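Local coordinates for CRISPR-associated endonuclease Cas9 (Campylobacter jejuni subsp. jejuni serotype O:2, PDB 5X2H), which is an RNA-guided endonuclease of the CRISPR antiviral system, using separate RuvC-like and HNH nuclease domains to cut the two strands of target DNA, at a contact of chain A with DNA. Sequence-based numbering; all coordinates share one arbitrary frame.

Contact 1 and contact 2 lie about 18 Å apart, measured between the centres of their C-alpha atoms, and hold opposite strands of DNA: chain B, 28 nucleotides long, at contact 1 and the short chain C, 8 nucleotides, at contact 2. They share no residue, yet all of contact 1, with Ser765 and Ser766 of contact 2, belongs to the PI-CTD domain. Each pairs a serine hydroxyl on a purine N7 with phosphate clamps. The centres of contacts 1 and 2 lie about 32 and 35 Å from Asp14, predicted for the RuvC-like site, which suits PAM-duplex recognition remote from that site.

Contact 1: a contact of chain A with DNA. Residues 791, 802-804. With nucleotides of chain B.
Ser802 meets DG3 of chain B in the major groove, where its hydroxyl OG donates a hydrogen bond to the guanine N7 on the Hoogsteen edge at 2.7 Å. This is the tightly packed part of the contact. OG stands anti to the carbonyl carbon (chi1 -63°), which carries it toward the base, while CB of the same serine lies 3.8 Å from the sugar carbon C2' of DT2 and close to C8 of DG3. The methylene thus rests at the step between the two nucleotides and leaves OG at the purine edge. Backbone phi and psi of Ser802 are both positive (64° and 48°), an unusual turn within strand 799-804. Two residues on, Gly804 holds the phosphate of DT2, its amide N giving a hydrogen bond of 2.8 Å to OP2; the side chain of Ile803 between them turns away from the DNA. At the next phosphate, Lys791 bends at chi3, lies along the DG3 phosphate and brings its ammonium NZ 3.0 Å from OP1, a salt bridge as well as a hydrogen bond. Such a phosphate contact does not by itself read sequence. The looser side is made of water. Water 1 extends the reading of the base: it lies 3.0 Å from Ser802 OG and 2.6 Å from the guanine carbonyl O6. With the hydroxyl hydrogen spent on N7, OG would have to accept from this water, which would also donate to O6. Water 2 links Gly804 O to OP2 of DT2, adding a second, solvent-borne grip on that oxygen. Because adenine also carries N7, the serine bond by itself points to a purine, and since a water can also accept, the bridge to O6 alone need not exclude another base. The site thus fixes two successive phosphates of one strand and inspects the edge of a paired guanine, as expected for PAM-duplex recognition from the strand opposite chain C.

Contact 2: a contact of chain A with DNA. Residues 667, 678, 681, 701, 765-766. With nucleotides of chain C.
Ser765 and Ser766 take helical backbone torsions just beyond strand 756-764 (phi -67° and psi -35° at Ser766), presenting both hydroxyls to DA4 and DA5 of chain C. Ser766 reads a base: its OG, lying between the backbone N and the carbonyl carbon (chi1 58°), donates to N7 on the Hoogsteen edge of DA5 at 2.6 Å. Its CB packs alongside, 3.5 Å from C8 of the same adenine. Because DA5 is paired and its Hoogsteen edge is met, the residue lies in the major groove. The phosphate of DA4 is gripped from several directions. Tyr701 points its phenol tip at the phosphate, OH donating to OP2 at 2.6 Å. Asn678 ND2 donates to the other oxygen, OP1, at 3.0 Å, along a nearly straight bond with the acceptor in the amide plane. The same ND2 lies 3.6 Å above the plane of the Tyr701 ring, over its centre, while Met681 CG sits over the opposite face, offset toward the rim. Sandwiched in this way, the ring is braced for its hydroxyl to meet OP2. Ser765 adds a weak bond from OG to OP2 and a firmer route through solvent: its backbone N is 3.0 Å from water 3, which also bonds OP2. On the next phosphate, Lys667 bends at chi3 and chi4 to set NZ 3.1 Å from OP2 of DA5 in a salt bridge. The carbonyl O of Lys667 faces water 4 at 3.0 Å. A lysine thus meets the DA5 phosphate and neutral donors the DA4 phosphate, with water 4 bridging OP1 of the two. Clamping consecutive phosphates would hold the backbone of chain C in place. The Ser766 bond points to a purine at this position and, taken alone, does not tell adenine from guanine, in keeping with a part in recognising the adenine-rich AGAAACA PAM on this strand.

Contact 1: a contact of chain A with DNA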
# COMPACT_ATOMS: atom_id res chain seq x y z
N LYS A 791 3.11 24.29 -31.11
CA LYS A 791 2.93 24.06 -32.54
C LYS A 791 2.35 22.68 -32.85
O LYS A 791 1.79 22.50 -33.94
CB LYS A 791 4.27 24.23 -33.25
CG LYS A 791 5.47 23.84 -32.40
CD LYS A 791 6.64 23.38 -33.25
CE LYS A 791 7.07 24.44 -34.25
NZ LYS A 791 8.18 23.95 -35.11
N SER A 802 10.64 19.22 -26.22
CA SER A 802 11.95 19.52 -26.81
C SER A 802 12.13 21.02 -27.05
O SER A 802 12.55 21.45 -28.12
CB SER A 802 12.16 18.74 -28.12
OG SER A 802 12.17 17.34 -27.90
N ILE A 803 11.83 21.81 -26.02
CA ILE A 803 12.05 23.26 -26.06
C ILE A 803 13.41 23.54 -25.43
O ILE A 803 13.61 23.32 -24.23
CB ILE A 803 10.94 24.02 -25.32
CG1 ILE A 803 9.59 23.70 -25.93
CG2 ILE A 803 11.20 25.52 -25.38
CD1 ILE A 803 8.46 24.18 -25.08
N GLY A 804 14.34 24.06 -26.24
CA GLY A 804 15.67 24.36 -25.73
C GLY A 804 15.64 25.45 -24.68
O GLY A 804 14.90 26.43 -24.78
P DT B 2 13.78 25.45 -30.19
OP1 DT B 2 12.79 26.42 -30.73
OP2 DT B 2 13.82 25.17 -28.74
O5' DT B 2 13.59 24.06 -30.95
C5' DT B 2 12.39 23.32 -30.79
C4' DT B 2 12.07 22.55 -32.05
O4' DT B 2 13.22 21.75 -32.43
C3' DT B 2 10.92 21.57 -31.93
O3' DT B 2 10.30 21.42 -33.19
C2' DT B 2 11.62 20.29 -31.49
C1' DT B 2 12.90 20.37 -32.32
N1 DT B 2 14.07 19.68 -31.69
C2 DT B 2 14.45 18.44 -32.15
O2 DT B 2 13.87 17.85 -33.05
N3 DT B 2 15.53 17.90 -31.52
C4 DT B 2 16.26 18.47 -30.49
O4 DT B 2 17.23 17.91 -29.99
C5 DT B 2 15.82 19.78 -30.06
C7 DT B 2 16.53 20.49 -28.95
C6 DT B 2 14.75 20.31 -30.68
P DG B 3 8.98 20.52 -33.34
OP1 DG B 3 8.29 20.97 -34.57
OP2 DG B 3 8.26 20.52 -32.04
O5' DG B 3 9.54 19.04 -33.55
C5' DG B 3 10.13 18.69 -34.79
C4' DG B 3 10.12 17.19 -34.98
O4' DG B 3 11.22 16.59 -34.25
C3' DG B 3 8.85 16.48 -34.48
O3' DG B 3 8.47 15.48 -35.41
C2' DG B 3 9.29 15.88 -33.14
C1' DG B 3 10.75 15.55 -33.43
N9 DG B 3 11.59 15.49 -32.24
C8 DG B 3 11.62 16.40 -31.20
N7 DG B 3 12.49 16.09 -30.28
C5 DG B 3 13.07 14.91 -30.73
C6 DG B 3 14.08 14.11 -30.15
O6 DG B 3 14.69 14.29 -29.09
N1 DG B 3 14.38 13.00 -30.94
C2 DG B 3 13.77 12.71 -32.14
N2 DG B 3 14.18 11.60 -32.77
N3 DG B 3 12.82 13.45 -32.69
C4 DG B 3 12.53 14.53 -31.94
O HOH W 1 14.28 15.45 -26.80
O HOH W 2 14.22 27.43 -27.07

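Contact 2: a contact of chain A with DNA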
# COMPACT_ATOMS: atom_id res chain seq x y z
N LYS A 667 24.83 9.74 -15.30
CA LYS A 667 23.91 9.30 -16.34
C LYS A 667 23.51 7.84 -16.15
O LYS A 667 22.45 7.42 -16.62
CB LYS A 667 24.54 9.51 -17.72
CG LYS A 667 24.83 10.96 -18.06
CD LYS A 667 25.65 11.09 -19.33
CE LYS A 667 24.92 10.46 -20.52
NZ LYS A 667 23.66 11.17 -20.83
N ASN A 678 18.97 5.54 -14.29
CA ASN A 678 18.47 6.41 -13.23
C ASN A 678 17.01 6.11 -12.91
O ASN A 678 16.28 5.50 -13.68
CB ASN A 678 18.62 7.88 -13.63
CG ASN A 678 19.97 8.44 -13.26
OD1 ASN A 678 20.40 8.35 -12.11
ND2 ASN A 678 20.67 9.02 -14.24
N MET A 681 13.86 11.85 -12.14
CA MET A 681 14.54 13.13 -12.02
C MET A 681 13.56 14.09 -11.35
O MET A 681 12.83 14.83 -12.01
CB MET A 681 14.98 13.65 -13.38
CG MET A 681 15.80 14.93 -13.33
SD MET A 681 15.88 15.79 -14.92
CE MET A 681 16.30 14.43 -16.02
N TYR A 701 18.50 13.44 -9.50
CA TYR A 701 17.76 12.19 -9.48
C TYR A 701 17.60 11.68 -8.05
O TYR A 701 18.25 12.15 -7.11
CB TYR A 701 18.46 11.13 -10.35
CG TYR A 701 18.65 11.57 -11.79
CD1 TYR A 701 19.76 12.32 -12.17
CD2 TYR A 701 17.72 11.23 -12.77
CE1 TYR A 701 19.94 12.72 -13.48
CE2 TYR A 701 17.89 11.62 -14.08
CZ TYR A 701 19.00 12.37 -14.43
OH TYR A 701 19.17 12.76 -15.74
N SER A 765 17.63 15.25 -20.65
CA SER A 765 19.07 15.48 -20.54
C SER A 765 19.79 15.26 -21.86
O SER A 765 20.81 15.91 -22.12
CB SER A 765 19.67 14.58 -19.46
OG SER A 765 19.53 13.21 -19.81
N SER A 766 19.30 14.35 -22.70
CA SER A 766 19.97 14.11 -23.97
C SER A 766 19.89 15.32 -24.90
O SER A 766 20.84 15.60 -25.64
CB SER A 766 19.39 12.87 -24.65
OG SER A 766 18.00 13.00 -24.87
P DA C 4 18.06 9.84 -17.55
OP1 DA C 4 19.18 9.12 -16.88
OP2 DA C 4 17.91 11.31 -17.43
O5' DA C 4 18.11 9.53 -19.11
C5' DA C 4 18.14 8.20 -19.57
C4' DA C 4 18.16 8.19 -21.08
O4' DA C 4 16.79 8.31 -21.59
C3' DA C 4 18.94 9.35 -21.71
O3' DA C 4 19.60 8.91 -22.88
C2' DA C 4 17.82 10.32 -22.08
C1' DA C 4 16.80 9.31 -22.57
N9 DA C 4 15.46 9.86 -22.78
C8 DA C 4 14.91 10.96 -22.18
N7 DA C 4 13.69 11.23 -22.60
C5 DA C 4 13.45 10.25 -23.56
C6 DA C 4 12.35 9.98 -24.39
N6 DA C 4 11.22 10.71 -24.38
N1 DA C 4 12.43 8.92 -25.23
C2 DA C 4 13.55 8.20 -25.23
N3 DA C 4 14.66 8.36 -24.51
C4 DA C 4 14.53 9.41 -23.68
P DA C 5 21.16 8.58 -22.86
OP1 DA C 5 21.44 7.73 -21.68
OP2 DA C 5 21.92 9.83 -23.07
O5' DA C 5 21.33 7.67 -24.16
C5' DA C 5 20.72 6.38 -24.19
C4' DA C 5 19.94 6.18 -25.48
O4' DA C 5 18.74 6.98 -25.45
C3' DA C 5 20.70 6.57 -26.76
O3' DA C 5 20.72 5.46 -27.63
C2' DA C 5 19.89 7.74 -27.34
C1' DA C 5 18.51 7.51 -26.74
N9 DA C 5 17.72 8.73 -26.59
C8 DA C 5 18.04 9.83 -25.83
N7 DA C 5 17.14 10.78 -25.87
C5 DA C 5 16.16 10.27 -26.70
C6 DA C 5 14.93 10.80 -27.14
N6 DA C 5 14.48 12.01 -26.79
N1 DA C 5 14.19 10.04 -27.97
C2 DA C 5 14.65 8.83 -28.33
N3 DA C 5 15.78 8.23 -27.97
C4 DA C 5 16.50 9.01 -27.15
O HOH W 3 16.30 12.85 -19.34
O HOH W 4 21.32 8.97 -18.96